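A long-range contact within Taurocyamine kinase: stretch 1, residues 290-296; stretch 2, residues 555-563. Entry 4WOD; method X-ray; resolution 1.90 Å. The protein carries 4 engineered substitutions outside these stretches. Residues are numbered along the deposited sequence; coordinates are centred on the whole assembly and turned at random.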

# COMPACT_ATOMS: atom_id res chain seq x y z
N LEU A 290 -6.14 5.77 -7.48
CA LEU A 290 -6.67 5.67 -6.14
C LEU A 290 -5.50 5.43 -5.19
O LEU A 290 -4.52 4.80 -5.57
CB LEU A 290 -7.72 4.56 -6.03
CG LEU A 290 -9.01 4.88 -6.82
CD1 LEU A 290 -9.90 3.68 -6.91
CD2 LEU A 290 -9.76 6.05 -6.17
N PRO A 291 -5.59 5.96 -3.96
CA PRO A 291 -4.47 5.82 -3.02
C PRO A 291 -4.16 4.37 -2.67
O PRO A 291 -2.98 4.01 -2.53
CB PRO A 291 -4.94 6.60 -1.80
CG PRO A 291 -5.84 7.65 -2.37
CD PRO A 291 -6.58 6.94 -3.48
N ASN A 292 -5.20 3.55 -2.56
CA ASN A 292 -5.03 2.14 -2.26
C ASN A 292 -5.26 1.22 -3.47
O ASN A 292 -5.72 0.08 -3.30
CB ASN A 292 -5.98 1.75 -1.11
CG ASN A 292 -7.43 2.06 -1.43
OD1 ASN A 292 -7.72 2.93 -2.24
ND2 ASN A 292 -8.35 1.33 -0.79
N PHE A 293 -4.93 1.70 -4.67
CA PHE A 293 -4.97 0.92 -5.92
C PHE A 293 -4.43 -0.50 -5.74
O PHE A 293 -5.14 -1.47 -5.99
CB PHE A 293 -4.19 1.66 -7.01
CG PHE A 293 -3.96 0.85 -8.28
CD1 PHE A 293 -5.02 0.35 -9.02
CD2 PHE A 293 -2.66 0.64 -8.77
CE1 PHE A 293 -4.80 -0.37 -10.20
CE2 PHE A 293 -2.44 -0.06 -9.95
CZ PHE A 293 -3.51 -0.57 -10.66
N LYS A 294 -3.19 -0.62 -5.28
CA LYS A 294 -2.60 -1.94 -5.03
C LYS A 294 -3.45 -2.82 -4.11
O LYS A 294 -3.67 -4.01 -4.41
CB LYS A 294 -1.19 -1.79 -4.44
CG LYS A 294 -0.20 -1.07 -5.36
CD LYS A 294 0.12 -1.90 -6.59
CE LYS A 294 1.10 -1.20 -7.54
NZ LYS A 294 2.46 -1.01 -6.96
N GLU A 295 -3.94 -2.26 -3.01
CA GLU A 295 -4.70 -3.04 -2.05
C GLU A 295 -6.01 -3.47 -2.68
O GLU A 295 -6.46 -4.59 -2.47
CB GLU A 295 -4.94 -2.25 -0.76
CG GLU A 295 -3.67 -1.98 0.08
CD GLU A 295 -2.68 -1.00 -0.57
OE1 GLU A 295 -3.07 -0.25 -1.50
OE2 GLU A 295 -1.49 -0.97 -0.16
N ILE A 296 -6.61 -2.56 -3.46
CA ILE A 296 -7.86 -2.86 -4.16
C ILE A 296 -7.69 -4.06 -5.08
O ILE A 296 -8.49 -5.00 -5.04
CB ILE A 296 -8.36 -1.65 -4.97
CG1 ILE A 296 -8.70 -0.49 -4.03
CG2 ILE A 296 -9.60 -2.03 -5.79
CD1 ILE A 296 -9.33 0.69 -4.72
N LEU A 555 -5.85 7.67 6.87
CA LEU A 555 -5.54 8.91 6.19
C LEU A 555 -5.31 8.66 4.69
O LEU A 555 -5.82 9.40 3.85
CB LEU A 555 -4.32 9.61 6.82
CG LEU A 555 -4.02 11.03 6.33
CD1 LEU A 555 -5.29 11.85 6.22
CD2 LEU A 555 -3.01 11.73 7.25
N ARG A 556 -4.57 7.60 4.38
CA ARG A 556 -4.27 7.25 2.99
C ARG A 556 -5.56 7.12 2.17
O ARG A 556 -5.67 7.69 1.10
CB ARG A 556 -3.47 5.94 2.91
CG ARG A 556 -3.04 5.55 1.50
CD ARG A 556 -2.67 4.06 1.44
NE ARG A 556 -3.82 3.23 1.80
CZ ARG A 556 -3.76 1.96 2.18
NH1 ARG A 556 -2.59 1.34 2.27
NH2 ARG A 556 -4.87 1.30 2.48
N ASP A 557 -6.52 6.36 2.67
CA ASP A 557 -7.71 6.08 1.88
C ASP A 557 -8.69 7.26 1.83
O ASP A 557 -9.58 7.32 0.97
CB ASP A 557 -8.37 4.81 2.42
CG ASP A 557 -7.48 3.58 2.25
OD1 ASP A 557 -6.54 3.65 1.43
OD2 ASP A 557 -7.70 2.56 2.94
N ALA A 558 -8.52 8.22 2.74
CA ALA A 558 -9.18 9.52 2.63
C ALA A 558 -8.51 10.41 1.58
O ALA A 558 -9.07 11.42 1.18
CB ALA A 558 -9.20 10.22 3.97
N GLY A 559 -7.30 10.04 1.17
CA GLY A 559 -6.60 10.76 0.12
C GLY A 559 -5.50 11.67 0.63
O GLY A 559 -4.94 12.47 -0.12
N GLY A 560 -5.18 11.56 1.91
CA GLY A 560 -4.29 12.49 2.57
C GLY A 560 -2.81 12.36 2.22
O GLY A 560 -2.00 13.18 2.68
N TYR A 561 -2.44 11.35 1.44
CA TYR A 561 -1.06 11.15 1.01
C TYR A 561 -0.93 11.27 -0.49
O TYR A 561 0.10 10.91 -1.07
CB TYR A 561 -0.55 9.79 1.46
CG TYR A 561 -0.60 9.59 2.95
CD1 TYR A 561 -0.29 10.63 3.82
CD2 TYR A 561 -0.95 8.35 3.50
CE1 TYR A 561 -0.33 10.43 5.20
CE2 TYR A 561 -1.00 8.16 4.86
CZ TYR A 561 -0.69 9.20 5.71
OH TYR A 561 -0.74 8.98 7.06
N ARG A 562 -1.96 11.78 -1.15
CA ARG A 562 -1.86 11.95 -2.58
C ARG A 562 -0.81 13.01 -2.96
O ARG A 562 -0.58 13.96 -2.20
CB ARG A 562 -3.23 12.34 -3.15
CG ARG A 562 -4.24 11.18 -3.27
CD ARG A 562 -5.60 11.76 -3.75
NE ARG A 562 -5.81 13.03 -3.09
CZ ARG A 562 -5.89 14.21 -3.68
NH1 ARG A 562 -5.85 14.35 -5.00
NH2 ARG A 562 -6.03 15.26 -2.92
N ASP A 563 -0.20 12.85 -4.13
CA ASP A 563 0.84 13.75 -4.66
C ASP A 563 1.98 13.97 -3.66
O ASP A 563 2.47 15.09 -3.47
CB ASP A 563 0.23 15.07 -5.10
CG ASP A 563 -0.76 14.89 -6.21
OD1 ASP A 563 -0.35 14.32 -7.25
OD2 ASP A 563 -1.94 15.29 -6.05

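The contact between residues 290-296 and 555-563 of taurocyamine kinase is a small helix-end junction, in which the turn that leads into one helix packs by van der Waals contact and a single out-of-plane salt bridge against the end of another, with no hydrogen bond between them. It illustrates a general principle: segments distant in sequence, here at least 261 residues apart, can meet through packing and charge without a hydrogen bond passing between them.

The first stretch folds as a type I turn from L290 to F293, closed by F293 N to L290 O at 3.3 Å, and then enters a helix. N292 occupies the N-cap position, but its side chain makes no capping bond; its carbonyl instead begins the helical pattern, accepting from I296 N at 2.8 Å to N292 O. The second stretch does the reverse, leaving a helix through a Schellman motif. G560 N reaches back to L555 O at 3.0 Å and G559 N to R556 O at 2.9 Å, while G559 adopts a positive phi of 103°. At these backbone angles a CB would be jammed against the preceding carbonyl oxygen, so the local conformation by itself calls for glycine. A second type I turn, from G559 to R562, follows directly.

By CA position, the closest pair is P291 and D557, whose CA atoms lie 5.9 Å apart. P291 points toward the other stretch and has the largest area covered in the contact. Its ring rests on the end of the helix and the turn that follows: P291 CB is 3.2 Å from R556 O, while P291 CG lies 4.1 Å from G559 CA and 4.0 Å from R562 CG. These are packing contacts made by the ring's carbons; R556 O itself accepts a hydrogen bond from G559 N within its own stretch, at 2.9 Å. The R562 side chain is also tied to its own turn, with R562 NE donating to G559 O at 3.1 Å.

The polar part of the contact is organized around R556. Its CA-to-CB bond points sideways, but the end of the side chain comes nearer to the first stretch. Within its own stretch the guanidinium forms a salt bridge with D557: R556 NE donates to D557 OD1 at 2.8 Å, and R556 NH2 donates to D557 OD2 at 3.1 Å. This pairing directs N-H groups at the carboxylate and leaves a face of the planar group available for packing. N292 CB and E295 OE1 lie over one face, with N292 CB 3.8 Å from R556 NH2; the same CB also approaches D557 OD1 at 3.2 Å.

E295 completes the arrangement. Its OE2 is 3.5 Å from R556 NH1, close enough for a salt bridge, yet the oxygen lies well out of the guanidinium plane and no N-H points at it. The attraction is therefore between charges alone. With only 283 Å² buried in total, the example shows how one arginine can be bonded within its own stretch and still attract a carboxylate across the contact.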